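Local coordinates for lambda phage protein with carbohydrate-binding module (PDB 2A5Z), which is of unknown function but binds magnesium and has a jelly-roll fold with a carbohydrate-binding module, which suggests that it may recognise carbohydrate, at residues S43-F55 with I246-R259. Numbering follows the deposited sequence.
With MG (magnesium ion), chain F.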
ATOM      1  N   SER C  43      -7.878  -2.279   7.705  1.00 20.00           N
ATOM      2  CA  SER C  43      -7.159  -3.489   7.318  1.00 21.02           C
ATOM      3  C   SER C  43      -8.074  -4.679   7.633  1.00 21.46           C
ATOM      4  O   SER C  43      -8.732  -5.212   6.740  1.00 21.61           O
ATOM      5  CB  SER C  43      -5.798  -3.590   8.016  1.00 20.42           C
ATOM      6  OG  SER C  43      -5.924  -3.425   9.420  1.00 22.63           O
ATOM      7  N   ILE C  44      -8.164  -5.051   8.902  1.00 22.18           N
ATOM      8  CA  ILE C  44      -9.093  -6.099   9.314  1.00 23.45           C
ATOM      9  C   ILE C  44     -10.389  -5.452   9.821  1.00 23.83           C
ATOM     10  O   ILE C  44     -10.381  -4.679  10.777  1.00 23.95           O
ATOM     11  CB  ILE C  44      -8.446  -7.086  10.336  1.00 23.11           C
ATOM     12  CG1 ILE C  44      -9.471  -8.108  10.841  1.00 23.73           C
ATOM     13  CG2 ILE C  44      -7.814  -6.327  11.488  1.00 24.15           C
ATOM     14  CD1 ILE C  44      -8.914  -9.079  11.875  1.00 23.98           C
ATOM     15  N   ALA C  45     -11.497  -5.759   9.151  1.00 24.45           N
ATOM     16  CA  ALA C  45     -12.773  -5.112   9.439  1.00 24.96           C
ATOM     17  C   ALA C  45     -13.545  -5.776  10.586  1.00 25.40           C
ATOM     18  O   ALA C  45     -13.392  -6.982  10.842  1.00 25.18           O
ATOM     19  CB  ALA C  45     -13.626  -5.065   8.174  1.00 24.96           C
ATOM     20  N   THR C  46     -14.361  -4.977  11.278  1.00 25.68           N
ATOM     21  CA  THR C  46     -15.340  -5.496  12.247  1.00 26.14           C
ATOM     22  C   THR C  46     -16.759  -5.024  11.894  1.00 25.87           C
ATOM     23  O   THR C  46     -17.635  -5.842  11.618  1.00 25.88           O
ATOM     24  CB  THR C  46     -14.970  -5.153  13.714  1.00 26.22           C
ATOM     25  OG1 THR C  46     -13.769  -5.848  14.073  1.00 27.34           O
ATOM     26  CG2 THR C  46     -16.071  -5.592  14.676  1.00 27.14           C
ATOM     27  N   SER C  47     -16.985  -3.713  11.883  1.00 25.85           N
ATOM     28  CA  SER C  47     -18.315  -3.195  11.533  1.00 25.95           C
ATOM     29  C   SER C  47     -18.292  -1.901  10.722  1.00 25.35           C
ATOM     30  O   SER C  47     -19.316  -1.479  10.171  1.00 24.79           O
ATOM     31  CB  SER C  47     -19.174  -3.035  12.789  1.00 26.12           C
ATOM     32  OG  SER C  47     -18.587  -2.098  13.666  1.00 28.31           O
ATOM     33  N   ASP C  48     -17.116  -1.284  10.643  1.00 24.98           N
ATOM     34  CA  ASP C  48     -16.942  -0.040   9.903  1.00 24.81           C
ATOM     35  C   ASP C  48     -15.883  -0.240   8.829  1.00 23.96           C
ATOM     36  O   ASP C  48     -14.932  -0.998   9.026  1.00 24.56           O
ATOM     37  CB  ASP C  48     -16.531   1.094  10.848  1.00 25.37           C
ATOM     38  CG  ASP C  48     -17.557   1.348  11.945  1.00 27.85           C
ATOM     39  OD1 ASP C  48     -18.552   2.061  11.682  1.00 29.99           O
ATOM     40  OD2 ASP C  48     -17.363   0.844  13.080  1.00 30.31           O
ATOM     41  N   PHE C  49     -16.065   0.399   7.677  1.00 22.33           N
ATOM     42  CA  PHE C  49     -15.016   0.426   6.676  1.00 21.16           C
ATOM     43  C   PHE C  49     -14.647   1.861   6.351  1.00 20.34           C
ATOM     44  O   PHE C  49     -15.524   2.698   6.168  1.00 20.21           O
ATOM     45  CB  PHE C  49     -15.421  -0.306   5.389  1.00 21.23           C
ATOM     46  CG  PHE C  49     -14.384  -0.213   4.300  1.00 20.98           C
ATOM     47  CD1 PHE C  49     -13.360  -1.151   4.216  1.00 21.21           C
ATOM     48  CD2 PHE C  49     -14.415   0.834   3.376  1.00 21.60           C
ATOM     49  CE1 PHE C  49     -12.386  -1.061   3.223  1.00 21.06           C
ATOM     50  CE2 PHE C  49     -13.445   0.937   2.384  1.00 21.95           C
ATOM     51  CZ  PHE C  49     -12.427  -0.015   2.309  1.00 20.95           C
ATOM     52  N   TYR C  50     -13.343   2.125   6.275  1.00 19.58           N
ATOM     53  CA  TYR C  50     -12.833   3.422   5.858  1.00 18.73           C
ATOM     54  C   TYR C  50     -11.640   3.271   4.913  1.00 18.34           C
ATOM     55  O   TYR C  50     -10.763   2.441   5.146  1.00 18.11           O
ATOM     56  CB  TYR C  50     -12.423   4.262   7.078  1.00 18.99           C
ATOM     57  CG  TYR C  50     -12.133   5.689   6.700  1.00 18.90           C
ATOM     58  CD1 TYR C  50     -13.158   6.636   6.668  1.00 19.07           C
ATOM     59  CD2 TYR C  50     -10.849   6.088   6.331  1.00 18.68           C
ATOM     60  CE1 TYR C  50     -12.907   7.957   6.296  1.00 19.93           C
ATOM     61  CE2 TYR C  50     -10.590   7.410   5.944  1.00 17.59           C
ATOM     62  CZ  TYR C  50     -11.622   8.326   5.931  1.00 18.46           C
ATOM     63  OH  TYR C  50     -11.378   9.622   5.567  1.00 20.70           O
ATOM     64  N   ALA C  51     -11.618   4.078   3.852  1.00 17.44           N
ATOM     65  CA  ALA C  51     -10.453   4.196   2.974  1.00 17.62           C
ATOM     66  C   ALA C  51     -10.402   5.596   2.366  1.00 17.79           C
ATOM     67  O   ALA C  51     -11.438   6.191   2.079  1.00 18.03           O
ATOM     68  CB  ALA C  51     -10.479   3.137   1.869  1.00 17.01           C
ATOM     69  N   SER C  52      -9.199   6.129   2.195  1.00 17.91           N
ATOM     70  CA  SER C  52      -9.035   7.420   1.540  1.00 17.79           C
ATOM     71  C   SER C  52      -7.688   7.489   0.839  1.00 17.31           C
ATOM     72  O   SER C  52      -6.742   6.799   1.223  1.00 17.27           O
ATOM     73  CB  SER C  52      -9.172   8.562   2.549  1.00 17.55           C
ATOM     74  OG  SER C  52      -8.064   8.585   3.421  1.00 19.49           O
ATOM     75  N   TYR C  53      -7.615   8.304  -0.203  1.00 16.75           N
ATOM     76  CA  TYR C  53      -6.346   8.569  -0.863  1.00 16.14           C
ATOM     77  C   TYR C  53      -6.256  10.045  -1.262  1.00 15.66           C
ATOM     78  O   TYR C  53      -7.223  10.618  -1.751  1.00 15.12           O
ATOM     79  CB  TYR C  53      -6.113   7.621  -2.048  1.00 16.12           C
ATOM     80  CG  TYR C  53      -4.777   7.861  -2.717  1.00 16.75           C
ATOM     81  CD1 TYR C  53      -3.587   7.800  -1.978  1.00 16.13           C
ATOM     82  CD2 TYR C  53      -4.702   8.190  -4.073  1.00 15.47           C
ATOM     83  CE1 TYR C  53      -2.359   8.049  -2.576  1.00 16.88           C
ATOM     84  CE2 TYR C  53      -3.478   8.434  -4.679  1.00 16.22           C
ATOM     85  CZ  TYR C  53      -2.315   8.358  -3.918  1.00 15.87           C
ATOM     86  OH  TYR C  53      -1.111   8.612  -4.504  1.00 17.65           O
ATOM     87  N   ASP C  54      -5.091  10.651  -1.021  1.00 15.31           N
ATOM     88  CA  ASP C  54      -4.897  12.093  -1.163  1.00 15.66           C
ATOM     89  C   ASP C  54      -4.002  12.467  -2.354  1.00 15.48           C
ATOM     90  O   ASP C  54      -3.572  13.608  -2.467  1.00 15.62           O
ATOM     91  CB  ASP C  54      -4.308  12.674   0.141  1.00 15.42           C
ATOM     92  CG  ASP C  54      -4.766  14.105   0.427  1.00 15.69           C
ATOM     93  OD1 ASP C  54      -5.415  14.733  -0.427  1.00 15.73           O
ATOM     94  OD2 ASP C  54      -4.488  14.622   1.535  1.00 16.72           O
ATOM     95  N   PHE C  55      -3.692  11.499  -3.211  1.00 15.84           N
ATOM     96  CA  PHE C  55      -3.015  11.755  -4.495  1.00 15.82           C
ATOM     97  C   PHE C  55      -1.688  12.509  -4.404  1.00 15.92           C
ATOM     98  O   PHE C  55      -1.444  13.437  -5.165  1.00 16.30           O
ATOM     99  CB  PHE C  55      -3.994  12.411  -5.490  1.00 15.74           C
ATOM    100  CG  PHE C  55      -5.125  11.512  -5.872  1.00 15.56           C
ATOM    101  CD1 PHE C  55      -5.028  10.689  -6.991  1.00 16.21           C
ATOM    102  CD2 PHE C  55      -6.273  11.446  -5.079  1.00 15.14           C
ATOM    103  CE1 PHE C  55      -6.070   9.830  -7.337  1.00 17.13           C
ATOM    104  CE2 PHE C  55      -7.318  10.593  -5.406  1.00 15.33           C
ATOM    105  CZ  PHE C  55      -7.223   9.779  -6.537  1.00 16.46           C
ATOM    106  N   ILE C 246      -8.110  15.460  -9.547  1.00 16.44           N
ATOM    107  CA  ILE C 246      -8.542  14.927  -8.243  1.00 16.13           C
ATOM    108  C   ILE C 246      -7.503  15.163  -7.135  1.00 15.89           C
ATOM    109  O   ILE C 246      -6.304  14.893  -7.307  1.00 14.63           O
ATOM    110  CB  ILE C 246      -9.025  13.443  -8.317  1.00 16.16           C
ATOM    111  CG1 ILE C 246      -9.571  12.964  -6.951  1.00 16.17           C
ATOM    112  CG2 ILE C 246      -7.931  12.525  -8.907  1.00 16.63           C
ATOM    113  CD1 ILE C 246     -10.485  11.744  -7.024  1.00 16.72           C
ATOM    114  N   ASP C 247      -8.002  15.700  -6.022  1.00 15.35           N
ATOM    115  CA  ASP C 247      -7.225  15.977  -4.820  1.00 15.34           C
ATOM    116  C   ASP C 247      -7.368  14.801  -3.842  1.00 15.46           C
ATOM    117  O   ASP C 247      -6.390  14.301  -3.311  1.00 14.78           O
ATOM    118  CB  ASP C 247      -7.759  17.275  -4.180  1.00 15.31           C
ATOM    119  CG  ASP C 247      -7.133  17.594  -2.821  1.00 16.51           C
ATOM    120  OD1 ASP C 247      -5.996  17.180  -2.560  1.00 16.17           O
ATOM    121  OD2 ASP C 247      -7.779  18.294  -2.005  1.00 17.10           O
ATOM    122  N   LEU C 248      -8.595  14.339  -3.641  1.00 15.28           N
ATOM    123  CA  LEU C 248      -8.899  13.499  -2.496  1.00 16.00           C
ATOM    124  C   LEU C 248     -10.186  12.721  -2.724  1.00 16.22           C
ATOM    125  O   LEU C 248     -11.166  13.266  -3.238  1.00 15.84           O
ATOM    126  CB  LEU C 248      -9.027  14.391  -1.245  1.00 15.62           C
ATOM    127  CG  LEU C 248      -9.491  13.885   0.125  1.00 16.38           C
ATOM    128  CD1 LEU C 248      -8.625  12.743   0.609  1.00 16.56           C
ATOM    129  CD2 LEU C 248      -9.463  15.027   1.131  1.00 15.94           C
ATOM    130  N   ILE C 249     -10.168  11.447  -2.341  1.00 16.29           N
ATOM    131  CA  ILE C 249     -11.367  10.619  -2.334  1.00 16.84           C
ATOM    132  C   ILE C 249     -11.454   9.904  -0.985  1.00 17.00           C
ATOM    133  O   ILE C 249     -10.429   9.552  -0.410  1.00 17.23           O
ATOM    134  CB  ILE C 249     -11.400   9.621  -3.547  1.00 16.72           C
ATOM    135  CG1 ILE C 249     -12.777   8.948  -3.676  1.00 17.38           C
ATOM    136  CG2 ILE C 249     -10.234   8.610  -3.492  1.00 17.03           C
ATOM    137  CD1 ILE C 249     -13.009   8.243  -5.017  1.00 16.76           C
ATOM    138  N   GLU C 250     -12.671   9.720  -0.480  1.00 17.47           N
ATOM    139  CA  GLU C 250     -12.908   9.029   0.789  1.00 18.36           C
ATOM    140  C   GLU C 250     -14.073   8.047   0.642  1.00 18.04           C
ATOM    141  O   GLU C 250     -15.094   8.388   0.053  1.00 17.97           O
ATOM    142  CB  GLU C 250     -13.199  10.052   1.894  1.00 18.12           C
ATOM    143  CG  GLU C 250     -13.652   9.449   3.218  1.00 20.34           C
ATOM    144  CD  GLU C 250     -14.236  10.494   4.172  1.00 21.08           C
ATOM    145  OE1 GLU C 250     -13.515  10.942   5.091  1.00 22.98           O
ATOM    146  OE2 GLU C 250     -15.415  10.872   3.994  1.00 25.82           O
ATOM    147  N   PHE C 251     -13.900   6.835   1.173  1.00 18.10           N
ATOM    148  CA  PHE C 251     -14.949   5.805   1.231  1.00 18.14           C
ATOM    149  C   PHE C 251     -15.277   5.483   2.690  1.00 18.45           C
ATOM    150  O   PHE C 251     -14.368   5.193   3.477  1.00 17.64           O
ATOM    151  CB  PHE C 251     -14.481   4.507   0.556  1.00 18.07           C
ATOM    152  CG  PHE C 251     -14.380   4.592  -0.941  1.00 17.65           C
ATOM    153  CD1 PHE C 251     -15.387   4.081  -1.743  1.00 19.12           C
ATOM    154  CD2 PHE C 251     -13.271   5.169  -1.547  1.00 18.60           C
ATOM    155  CE1 PHE C 251     -15.296   4.152  -3.140  1.00 19.24           C
ATOM    156  CE2 PHE C 251     -13.166   5.255  -2.942  1.00 18.08           C
ATOM    157  CZ  PHE C 251     -14.183   4.750  -3.734  1.00 18.85           C
ATOM    158  N   LYS C 252     -16.559   5.516   3.046  1.00 18.69           N
ATOM    159  CA  LYS C 252     -17.006   4.996   4.353  1.00 19.96           C
ATOM    160  C   LYS C 252     -18.339   4.257   4.309  1.00 19.80           C
ATOM    161  O   LYS C 252     -19.295   4.715   3.681  1.00 19.74           O
ATOM    162  CB  LYS C 252     -17.018   6.068   5.451  1.00 19.95           C
ATOM    163  CG  LYS C 252     -17.556   7.406   5.064  1.00 21.07           C
ATOM    164  CD  LYS C 252     -17.365   8.405   6.223  1.00 21.96           C
ATOM    165  CE  LYS C 252     -17.961   9.753   5.864  1.00 25.83           C
ATOM    166  NZ  LYS C 252     -17.956  10.733   7.003  1.00 27.60           N
ATOM    167  N   ALA C 253     -18.385   3.120   4.997  1.00 19.70           N
ATOM    168  CA  ALA C 253     -19.543   2.231   4.961  1.00 19.83           C
ATOM    169  C   ALA C 253     -19.690   1.450   6.260  1.00 20.11           C
ATOM    170  O   ALA C 253     -18.740   1.342   7.041  1.00 20.08           O
ATOM    171  CB  ALA C 253     -19.416   1.274   3.795  1.00 19.48           C
ATOM    172  N   LYS C 254     -20.885   0.904   6.485  1.00 20.38           N
ATOM    173  CA  LYS C 254     -21.116  -0.032   7.578  1.00 21.40           C
ATOM    174  C   LYS C 254     -21.032  -1.444   7.013  1.00 21.05           C
ATOM    175  O   LYS C 254     -21.642  -1.730   5.985  1.00 21.23           O
ATOM    176  CB  LYS C 254     -22.490   0.208   8.206  1.00 21.46           C
ATOM    177  CG  LYS C 254     -22.631   1.569   8.872  1.00 22.87           C
ATOM    178  CD  LYS C 254     -23.895   1.662   9.733  1.00 23.66           C
ATOM    179  CE  LYS C 254     -24.967   2.570   9.110  1.00 26.76           C
ATOM    180  NZ  LYS C 254     -26.043   2.847  10.122  1.00 27.79           N
ATOM    181  N   VAL C 255     -20.269  -2.323   7.664  1.00 20.50           N
ATOM    182  CA  VAL C 255     -20.084  -3.686   7.155  1.00 19.98           C
ATOM    183  C   VAL C 255     -20.344  -4.738   8.227  1.00 20.04           C
ATOM    184  O   VAL C 255     -20.298  -4.445   9.411  1.00 19.46           O
ATOM    185  CB  VAL C 255     -18.667  -3.916   6.539  1.00 20.22           C
ATOM    186  CG1 VAL C 255     -18.436  -3.008   5.311  1.00 19.95           C
ATOM    187  CG2 VAL C 255     -17.566  -3.741   7.587  1.00 19.35           C
ATOM    188  N   SER C 256     -20.619  -5.961   7.785  1.00 20.19           N
ATOM    189  CA  SER C 256     -20.733  -7.109   8.671  1.00 20.64           C
ATOM    190  C   SER C 256     -19.431  -7.878   8.554  1.00 20.52           C
ATOM    191  O   SER C 256     -19.145  -8.490   7.520  1.00 20.72           O
ATOM    192  CB  SER C 256     -21.929  -7.981   8.273  1.00 20.96           C
ATOM    193  OG  SER C 256     -23.147  -7.263   8.405  1.00 21.95           O
ATOM    194  N   ALA C 257     -18.620  -7.805   9.599  1.00 20.05           N
ATOM    195  CA  ALA C 257     -17.312  -8.451   9.585  1.00 20.25           C
ATOM    196  C   ALA C 257     -16.928  -8.974  10.962  1.00 20.07           C
ATOM    197  O   ALA C 257     -15.754  -8.974  11.326  1.00 20.58           O
ATOM    198  CB  ALA C 257     -16.250  -7.494   9.050  1.00 20.33           C
ATOM    199  N   THR C 258     -17.929  -9.420  11.720  1.00 19.65           N
ATOM    200  CA  THR C 258     -17.699 -10.013  13.034  1.00 19.37           C
ATOM    201  C   THR C 258     -17.331 -11.482  12.898  1.00 19.23           C
ATOM    202  O   THR C 258     -18.154 -12.324  12.529  1.00 18.94           O
ATOM    203  CB  THR C 258     -18.904  -9.840  13.976  1.00 19.14           C
ATOM    204  OG1 THR C 258     -19.126  -8.441  14.215  1.00 18.78           O
ATOM    205  CG2 THR C 258     -18.651 -10.553  15.308  1.00 19.61           C
ATOM    206  N   ARG C 259     -16.072 -11.769  13.197  1.00 19.43           N
ATOM    207  CA  ARG C 259     -15.529 -13.116  13.076  1.00 19.25           C
ATOM    208  C   ARG C 259     -15.010 -13.609  14.410  1.00 19.24           C
ATOM    209  O   ARG C 259     -14.648 -12.810  15.273  1.00 18.75           O
ATOM    210  CB  ARG C 259     -14.435 -13.143  12.013  1.00 19.38           C
ATOM    211  CG  ARG C 259     -15.024 -13.129  10.622  1.00 19.70           C
ATOM    212  CD  ARG C 259     -14.084 -12.596   9.627  1.00 19.79           C
ATOM    213  NE  ARG C 259     -13.862 -11.156   9.766  1.00 18.63           N
ATOM    214  CZ  ARG C 259     -13.419 -10.391   8.778  1.00 17.48           C
ATOM    215  NH1 ARG C 259     -13.187 -10.933   7.592  1.00 14.93           N
ATOM    216  NH2 ARG C 259     -13.218  -9.097   8.964  1.00 17.38           N
TER
HETATM  217 MG    MG F 701      -4.782  15.400  -2.385  1.00 15.28          MG
HETATM  218  O   HOH W   1     -20.452  -6.967  12.327  1.00 38.56           O
HETATM  219  O   HOH W   2     -18.914   3.756   9.451  1.00 36.73           O
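Phe55 lays one face of its ring over Ile246, whose CG2 stands 3.7 Å from the ring centroid in a CH-pi contact, while Tyr53 CD2 covers the opposite face. Beside this ring, the main-chain O and OD1 of both Asp54 and Asp247 bind the magnesium ion, each at 2.2 Å, and the carbonyls of Phe88 and Gly89 complete six ligands. From there strand 48-53, outermost in its sheet within this chain, runs antiparallel to 248-254. The straightest rung joins Phe251 N to Ala51 O at 2.7 Å. Phe49, Ala51, Tyr53, Ile249 and Phe251 point into the core, Phe49 CE2 abutting Phe251 CB. On the other face, Tyr50, its ring swung anti to the backbone N (chi1 -169°), reaches diagonally to Glu250: OH donates over 2.6 Å to the anti lone pair of OE1, with ring and carboxylate planes 70° apart. Past the strands, Arg259 NH2 bonds Ala45 O at 2.8 Å. Arg259 of the third subunit salt-bridges OD2 of Asp54 and Asp247, the latter also hydrogen-bonded to His87, while OD1 of each stays on the metal; the same carboxylates thus serve metal and subunit interface, and the arginine charge may offset part of the acidic site.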